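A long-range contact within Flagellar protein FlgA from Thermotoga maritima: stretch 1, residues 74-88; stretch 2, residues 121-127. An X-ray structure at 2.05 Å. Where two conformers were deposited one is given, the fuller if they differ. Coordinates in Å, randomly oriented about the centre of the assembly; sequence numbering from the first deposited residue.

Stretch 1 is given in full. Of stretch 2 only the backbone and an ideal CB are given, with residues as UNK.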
# COMPACT_ATOMS: atom_id res chain seq x y z
N SER A 74 11.93 -19.74 -10.48
CA SER A 74 11.68 -20.62 -9.35
C SER A 74 12.18 -20.06 -8.03
O SER A 74 11.50 -20.16 -7.01
CB SER A 74 12.30 -21.99 -9.61
OG SER A 74 13.70 -21.86 -9.79
N LEU A 75 13.37 -19.48 -8.05
CA LEU A 75 13.92 -18.86 -6.85
C LEU A 75 13.01 -17.69 -6.43
O LEU A 75 12.57 -17.62 -5.28
CB LEU A 75 15.35 -18.39 -7.09
CG LEU A 75 15.90 -17.44 -6.02
CD1 LEU A 75 16.03 -18.17 -4.69
CD2 LEU A 75 17.23 -16.85 -6.44
N LYS A 76 12.76 -16.78 -7.37
CA LYS A 76 11.83 -15.66 -7.20
C LYS A 76 10.51 -16.09 -6.57
O LYS A 76 10.10 -15.53 -5.56
CB LYS A 76 11.53 -15.03 -8.57
CG LYS A 76 10.59 -13.85 -8.50
CD LYS A 76 9.52 -13.94 -9.56
CE LYS A 76 8.49 -12.85 -9.37
NZ LYS A 76 7.72 -12.67 -10.63
N ASN A 77 9.86 -17.08 -7.19
CA ASN A 77 8.61 -17.63 -6.68
C ASN A 77 8.74 -18.08 -5.23
O ASN A 77 7.91 -17.75 -4.40
CB ASN A 77 8.14 -18.82 -7.54
CG ASN A 77 7.45 -18.39 -8.83
OD1 ASN A 77 6.76 -19.20 -9.45
ND2 ASN A 77 7.61 -17.14 -9.23
N ALA A 78 9.81 -18.82 -4.93
CA ALA A 78 10.00 -19.36 -3.59
C ALA A 78 10.33 -18.26 -2.57
O ALA A 78 9.94 -18.34 -1.40
CB ALA A 78 11.08 -20.44 -3.60
N VAL A 79 11.02 -17.23 -3.04
CA VAL A 79 11.30 -16.04 -2.24
C VAL A 79 10.00 -15.25 -1.99
O VAL A 79 9.66 -14.98 -0.84
CB VAL A 79 12.44 -15.19 -2.86
CG1 VAL A 79 12.49 -13.76 -2.28
CG2 VAL A 79 13.77 -15.89 -2.67
N PHE A 80 9.25 -14.95 -3.06
CA PHE A 80 7.98 -14.21 -2.95
C PHE A 80 6.92 -14.91 -2.09
O PHE A 80 6.22 -14.25 -1.31
CB PHE A 80 7.41 -13.90 -4.34
CG PHE A 80 7.92 -12.59 -4.93
CD1 PHE A 80 9.27 -12.41 -5.20
CD2 PHE A 80 7.03 -11.56 -5.23
CE1 PHE A 80 9.74 -11.21 -5.75
CE2 PHE A 80 7.49 -10.37 -5.77
CZ PHE A 80 8.85 -10.20 -6.04
N GLU A 81 6.80 -16.23 -2.25
CA GLU A 81 5.91 -17.01 -1.39
C GLU A 81 6.28 -16.83 0.08
O GLU A 81 5.41 -16.67 0.94
CB GLU A 81 5.93 -18.49 -1.78
CG GLU A 81 5.05 -18.83 -2.99
CD GLU A 81 5.13 -20.31 -3.38
OE1 GLU A 81 6.20 -20.93 -3.23
OE2 GLU A 81 4.10 -20.84 -3.85
N GLU A 82 7.58 -16.83 0.36
CA GLU A 82 8.10 -16.68 1.72
C GLU A 82 7.89 -15.28 2.30
O GLU A 82 7.48 -15.15 3.46
CB GLU A 82 9.58 -17.08 1.77
CG GLU A 82 10.22 -17.09 3.17
CD GLU A 82 9.47 -17.93 4.17
OE1 GLU A 82 9.04 -19.05 3.81
OE2 GLU A 82 9.33 -17.47 5.33
N ILE A 83 8.17 -14.24 1.50
CA ILE A 83 7.89 -12.86 1.93
C ILE A 83 6.41 -12.74 2.29
O ILE A 83 6.06 -12.26 3.37
CB ILE A 83 8.29 -11.80 0.85
CG1 ILE A 83 9.80 -11.76 0.63
CG2 ILE A 83 7.85 -10.42 1.28
CD1 ILE A 83 10.24 -11.06 -0.70
N GLY A 84 5.55 -13.20 1.38
CA GLY A 84 4.10 -13.22 1.59
C GLY A 84 3.66 -13.73 2.94
O GLY A 84 2.75 -13.17 3.57
N LYS A 85 4.33 -14.79 3.42
CA LYS A 85 4.02 -15.38 4.72
C LYS A 85 4.49 -14.52 5.90
O LYS A 85 3.75 -14.34 6.85
CB LYS A 85 4.60 -16.80 4.83
CG LYS A 85 3.97 -17.80 3.88
CD LYS A 85 4.70 -19.14 3.90
CE LYS A 85 4.46 -19.93 2.62
NZ LYS A 85 5.33 -19.49 1.48
N LYS A 86 5.71 -14.00 5.82
CA LYS A 86 6.25 -13.19 6.92
C LYS A 86 5.74 -11.76 6.91
O LYS A 86 5.60 -11.15 7.97
CB LYS A 86 7.78 -13.21 6.92
CG LYS A 86 8.39 -14.55 7.33
CD LYS A 86 8.07 -14.90 8.77
CE LYS A 86 8.44 -16.34 9.08
NZ LYS A 86 8.03 -16.72 10.47
N ALA A 87 5.46 -11.22 5.73
CA ALA A 87 4.98 -9.84 5.61
C ALA A 87 3.49 -9.68 5.92
O ALA A 87 3.08 -8.65 6.44
CB ALA A 87 5.30 -9.27 4.23
N GLU A 88 2.71 -10.72 5.59
CA GLU A 88 1.24 -10.76 5.66
C GLU A 88 0.58 -10.40 4.31
O GLU A 88 -0.63 -10.59 4.13
CB GLU A 88 0.66 -9.93 6.83
CG GLU A 88 0.09 -8.54 6.47
CD GLU A 88 0.05 -7.59 7.66
OE1 GLU A 88 -1.06 -7.20 8.08
OE2 GLU A 88 1.14 -7.24 8.18
N UNK A 121 10.55 -3.31 4.60
CA UNK A 121 11.91 -3.77 4.34
C UNK A 121 12.17 -5.11 5.03
O UNK A 121 12.05 -5.23 6.25
CB UNK A 121 12.92 -2.73 4.81
N UNK A 122 12.50 -6.12 4.24
CA UNK A 122 12.71 -7.46 4.77
C UNK A 122 14.06 -8.01 4.36
O UNK A 122 14.53 -7.75 3.24
CB UNK A 122 11.60 -8.40 4.30
N UNK A 123 14.71 -8.73 5.28
CA UNK A 123 15.95 -9.44 4.97
C UNK A 123 15.65 -10.87 4.58
O UNK A 123 15.22 -11.67 5.40
CB UNK A 123 16.91 -9.41 6.16
N UNK A 124 15.88 -11.19 3.31
CA UNK A 124 15.67 -12.53 2.81
C UNK A 124 16.99 -13.29 2.77
O UNK A 124 17.85 -13.05 1.90
CB UNK A 124 15.03 -12.49 1.42
N UNK A 125 17.13 -14.23 3.69
CA UNK A 125 18.35 -15.00 3.81
C UNK A 125 18.24 -16.31 3.04
O UNK A 125 17.30 -17.09 3.24
CB UNK A 125 18.67 -15.27 5.28
N UNK A 126 19.23 -16.55 2.17
CA UNK A 126 19.25 -17.77 1.36
C UNK A 126 20.47 -18.61 1.67
O UNK A 126 21.60 -18.13 1.56
CB UNK A 126 19.22 -17.43 -0.13
N UNK A 127 20.25 -19.85 2.07
CA UNK A 127 21.31 -20.81 2.21
C UNK A 127 21.46 -21.64 0.98
O UNK A 127 20.53 -22.23 0.48
CB UNK A 127 21.07 -21.71 3.42

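The residues of stretch 2 have extended backbone angles, with phi between -129° and -94° and psi between 108° and 142°, so successive CB atoms alternate in direction. The strand axis passes 10.2 Å from that of helix 74-87, at 134° between N-to-C directions. Positions 122, 124 and 126 turn toward the helix; the other four point out of reach.

Position 121 is one of those four, and stretch 1 places no constraint on it. The deposited residue is L121, whose side chain makes no contact with stretch 1.

At position 122 the CB points toward the helix, yet the nearest side-chain atom of stretch 1, I83 CG2, is 5.2 Å from the ideal CB of position 122. A long apolar side chain, aliphatic or aromatic, could cross this gap to the last helical turn, where A87 offers only a methyl group. F122 is found, with chi1 m. F122 CZ lies 3.7 Å from A87 CB, and F122 CE1 is 4.2 Å from K86 O; both atoms approach the ring obliquely. F122 has the largest area covered across this contact, 67 Å².

Position 123 points out of reach, so many side chains would serve. It is S123.

Position 124 faces the middle of the helix: its CA is 7.5 Å from V79 CA, and its ideal CB is 4.7 Å from V79 CG1 and 5.3 Å from I83 CG1. These apolar neighbours favour a compact aliphatic residue, such as valine or isoleucine. V124 is found, with chi1 t. V124 CG1 lies 4.0 Å from V79 CG1, and V124 CG2 lies 4.0 Å from I83 CG1 and 4.4 Å from V79 CG1.

Position 125 again points out of reach. F125 occupies it, and its aromatic ring contributes nothing to this contact.

At position 126 the CB points toward the helix, but no atom of stretch 1 lies within 5.5 Å of it. The methyls of V79 and L75 form an apolar surface beyond, suited to leucine, isoleucine or methionine. The residue is L126, with chi1 m and chi2 t. L126 CD2 reaches within 3.9 Å of V79 CG2, while L126 CD1 meets L75 CD1 at 4.1 Å; the end of L75 comes nearer although its CB points sideways.

Position 127 points out of reach, and a polar or charged residue is acceptable. It is R127, whose NH1 hydrogen-bonds elsewhere in the structure. No hydrogen bond joins the stretches, so the contact rests on apolar packing.

Stretch 2 (121-127) LFSVFLR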
# COMPACT_ATOMS: atom_id res chain seq x y z
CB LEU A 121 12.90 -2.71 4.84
CG LEU A 121 14.40 -2.91 4.58
CD1 LEU A 121 14.71 -2.81 3.12
CD2 LEU A 121 15.19 -1.85 5.35
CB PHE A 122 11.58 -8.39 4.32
CG PHE A 122 10.26 -8.10 4.98
CD1 PHE A 122 9.88 -8.77 6.14
CD2 PHE A 122 9.40 -7.13 4.46
CE1 PHE A 122 8.66 -8.49 6.77
CE2 PHE A 122 8.18 -6.84 5.08
CZ PHE A 122 7.82 -7.52 6.24
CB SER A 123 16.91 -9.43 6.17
OG SER A 123 17.81 -8.33 6.10
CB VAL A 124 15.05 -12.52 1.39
CG1 VAL A 124 14.80 -13.94 0.93
CG2 VAL A 124 13.75 -11.72 1.37
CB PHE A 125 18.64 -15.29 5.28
CG PHE A 125 19.77 -16.24 5.48
CD1 PHE A 125 21.07 -15.87 5.16
CD2 PHE A 125 19.55 -17.52 5.99
CE1 PHE A 125 22.13 -16.75 5.34
CE2 PHE A 125 20.60 -18.40 6.18
CZ PHE A 125 21.89 -18.01 5.85
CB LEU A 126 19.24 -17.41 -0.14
CG LEU A 126 18.22 -16.39 -0.62
CD1 LEU A 126 18.43 -16.09 -2.13
CD2 LEU A 126 16.81 -16.90 -0.37
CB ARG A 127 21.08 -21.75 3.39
CG ARG A 127 22.31 -22.04 4.24
CD ARG A 127 23.41 -22.81 3.51
NE ARG A 127 24.25 -23.61 4.41
CZ ARG A 127 25.56 -23.80 4.30
NH1 ARG A 127 26.25 -23.27 3.31
NH2 ARG A 127 26.20 -24.53 5.20
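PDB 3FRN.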